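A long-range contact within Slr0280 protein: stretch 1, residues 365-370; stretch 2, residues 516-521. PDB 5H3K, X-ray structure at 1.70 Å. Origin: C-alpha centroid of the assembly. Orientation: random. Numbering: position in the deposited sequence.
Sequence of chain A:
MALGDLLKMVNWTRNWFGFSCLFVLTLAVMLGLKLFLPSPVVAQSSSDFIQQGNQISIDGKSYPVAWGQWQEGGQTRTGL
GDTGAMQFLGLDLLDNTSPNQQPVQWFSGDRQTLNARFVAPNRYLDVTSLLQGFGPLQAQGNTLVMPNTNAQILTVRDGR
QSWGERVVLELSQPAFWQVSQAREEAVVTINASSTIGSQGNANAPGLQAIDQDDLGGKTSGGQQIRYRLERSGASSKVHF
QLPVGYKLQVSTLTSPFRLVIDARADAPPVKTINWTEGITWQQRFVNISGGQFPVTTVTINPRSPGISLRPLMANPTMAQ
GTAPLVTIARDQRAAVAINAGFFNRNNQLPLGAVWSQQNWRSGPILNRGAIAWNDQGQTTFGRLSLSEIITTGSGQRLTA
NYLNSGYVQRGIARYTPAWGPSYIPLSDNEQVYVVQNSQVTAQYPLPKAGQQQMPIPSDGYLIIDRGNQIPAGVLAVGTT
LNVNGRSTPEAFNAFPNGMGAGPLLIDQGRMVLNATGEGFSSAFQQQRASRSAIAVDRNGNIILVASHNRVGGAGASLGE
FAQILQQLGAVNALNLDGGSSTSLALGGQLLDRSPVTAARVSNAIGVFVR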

# COMPACT_ATOMS: atom_id res chain seq x y z
N ILE A 365 -10.85 -15.38 -9.36
CA ILE A 365 -11.77 -16.33 -8.74
C ILE A 365 -13.15 -15.71 -8.47
O ILE A 365 -13.26 -14.48 -8.32
CB ILE A 365 -11.22 -16.93 -7.41
CG1 ILE A 365 -11.12 -15.86 -6.31
CG2 ILE A 365 -9.86 -17.62 -7.63
CD1 ILE A 365 -10.86 -16.44 -4.93
N LEU A 366 -14.18 -16.57 -8.45
CA LEU A 366 -15.53 -16.23 -7.99
C LEU A 366 -16.21 -15.07 -8.75
O LEU A 366 -17.08 -14.41 -8.21
CB LEU A 366 -15.51 -15.96 -6.48
CG LEU A 366 -15.21 -17.21 -5.66
CD1 LEU A 366 -14.86 -16.85 -4.21
CD2 LEU A 366 -16.41 -18.15 -5.71
N ASN A 367 -15.79 -14.84 -9.99
CA ASN A 367 -16.34 -13.77 -10.82
C ASN A 367 -16.30 -12.43 -10.07
O ASN A 367 -17.24 -11.64 -10.15
CB ASN A 367 -17.76 -14.12 -11.28
CG ASN A 367 -18.12 -13.46 -12.61
OD1 ASN A 367 -17.27 -13.29 -13.49
ND2 ASN A 367 -19.40 -13.10 -12.76
N ARG A 368 -15.20 -12.19 -9.38
CA ARG A 368 -15.07 -11.00 -8.54
C ARG A 368 -14.66 -9.74 -9.28
O ARG A 368 -14.07 -9.80 -10.36
CB ARG A 368 -14.12 -11.29 -7.39
CG ARG A 368 -14.83 -12.07 -6.31
CD ARG A 368 -13.92 -12.49 -5.17
NE ARG A 368 -14.78 -13.01 -4.12
CZ ARG A 368 -14.38 -13.46 -2.93
NH1 ARG A 368 -13.09 -13.50 -2.62
NH2 ARG A 368 -15.29 -13.88 -2.07
N GLY A 369 -15.00 -8.60 -8.68
CA GLY A 369 -14.65 -7.29 -9.21
C GLY A 369 -13.17 -7.17 -9.50
O GLY A 369 -12.33 -7.68 -8.74
N ALA A 370 -12.84 -6.50 -10.61
CA ALA A 370 -11.46 -6.34 -11.04
C ALA A 370 -11.30 -5.05 -11.84
O ALA A 370 -12.26 -4.57 -12.46
CB ALA A 370 -11.00 -7.55 -11.88
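Stretch 2, residues 516-521: TGEGFS

Residues 516-521 approach residues 365-370 as an irregular segment, without helix or strand of their own; no backbone-to-backbone hydrogen bond joins the two stretches. Stretch 2 opens with a type I beta turn from Thr516 to Gly519, closed by a hydrogen bond from Gly519 N to Thr516 O (3.0 Å). Glu518 (phi/psi -92/12) occupies the third position of the turn, and Gly519 follows with a positive phi (77/21), a conformation that by itself favours glycine. The chain then becomes extended at Phe520 (-85/141) and Ser521 (-70/164), the latter standing at the N-cap of a helix that begins just beyond the stretch. In stretch 1, Leu366 and Asn367 both adopt positive phi (59/25 and 52/42), and Arg368 N returns to Ile365 O at 3.2 Å; the chain is in a strand by Gly369 and Ala370. The nearest CA atoms across the contact are Arg368 CA and Glu518 CA, 5.2 Å apart; among backbone atoms, Leu366 O and Glu518 O come closer, at 3.8 Å.

Arg368 and Glu518 reach across this point in complementary fashion. The CA-to-CB bond of each points sideways, but the end of each side chain comes nearer the other stretch. The Arg368 side chain, with chi1 in m and chi2 and chi3 in t, brings NE to Glu518 O in a nearly linear hydrogen bond (2.9 Å, 174°), while NH2 makes a weak one to Gly519 O (3.2 Å, 124°). Both carbonyl oxygens lie at the guanidinium edge, near its plane, which leaves a face free to stack on Phe520. The guanidinium lies flat on the ring, with planes inclined by 7° and Arg368 CZ 3.7 Å from the ring centroid, a cation-pi arrangement; the closest atoms are Arg368 NE and Phe520 CZ, at 3.5 Å. In return, Glu518 OE1 accepts a hydrogen bond from Gly369 N (2.8 Å, 166°), and its OE2 is satisfied elsewhere in the structure.

The CA-to-CB bond of Leu366 points toward stretch 2, and the residue lies near Gly519, where the absence of a side chain matters: an ideal CB would stand only 3.5 Å from Leu366 CD2, a tight fit. Two waters extend the contact beside the turn. One donates to Leu366 O (2.8 Å) and Gly517 O (2.9 Å); the other donates to Asn367 O (3.0 Å) and, weakly, to Gly517 O (2.9 Å). Together the two stretches bury 293 Å², with Arg368 and Glu518 contributing most.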

# COMPACT_ATOMS: atom_id res chain seq x y z
N THR A 516 -23.07 -10.70 -2.38
CA THR A 516 -23.47 -12.11 -2.39
C THR A 516 -23.17 -12.73 -3.75
O THR A 516 -22.71 -13.87 -3.84
CB THR A 516 -24.96 -12.29 -2.03
OG1 THR A 516 -25.14 -12.00 -0.63
CG2 THR A 516 -25.44 -13.72 -2.32
N GLY A 517 -23.40 -11.94 -4.80
CA GLY A 517 -23.15 -12.37 -6.16
C GLY A 517 -21.69 -12.67 -6.41
O GLY A 517 -21.35 -13.54 -7.22
N GLU A 518 -20.82 -11.95 -5.72
CA GLU A 518 -19.38 -12.16 -5.84
C GLU A 518 -18.83 -13.15 -4.81
O GLU A 518 -17.62 -13.26 -4.62
CB GLU A 518 -18.64 -10.82 -5.75
CG GLU A 518 -18.93 -9.88 -6.91
CD GLU A 518 -18.01 -8.68 -6.94
OE1 GLU A 518 -16.82 -8.82 -6.54
OE2 GLU A 518 -18.45 -7.59 -7.38
N GLY A 519 -19.73 -13.86 -4.12
CA GLY A 519 -19.32 -14.93 -3.22
C GLY A 519 -18.75 -14.53 -1.87
O GLY A 519 -18.05 -15.31 -1.23
N PHE A 520 -19.03 -13.31 -1.42
CA PHE A 520 -18.56 -12.87 -0.11
C PHE A 520 -19.53 -13.31 0.97
O PHE A 520 -20.75 -13.26 0.77
CB PHE A 520 -18.40 -11.36 -0.11
CG PHE A 520 -17.20 -10.88 -0.90
CD1 PHE A 520 -17.33 -10.46 -2.21
CD2 PHE A 520 -15.94 -10.87 -0.31
CE1 PHE A 520 -16.21 -10.02 -2.94
CE2 PHE A 520 -14.83 -10.43 -1.02
CZ PHE A 520 -14.96 -10.01 -2.34
N SER A 521 -19.00 -13.74 2.12
CA SER A 521 -19.81 -14.33 3.20
C SER A 521 -20.72 -13.32 3.89
O SER A 521 -20.52 -12.11 3.76
CB SER A 521 -18.91 -14.99 4.25
OG SER A 521 -18.21 -14.01 5.01
O HOH W 1 -19.33 -15.58 -7.05
O HOH W 2 -20.08 -12.00 -9.27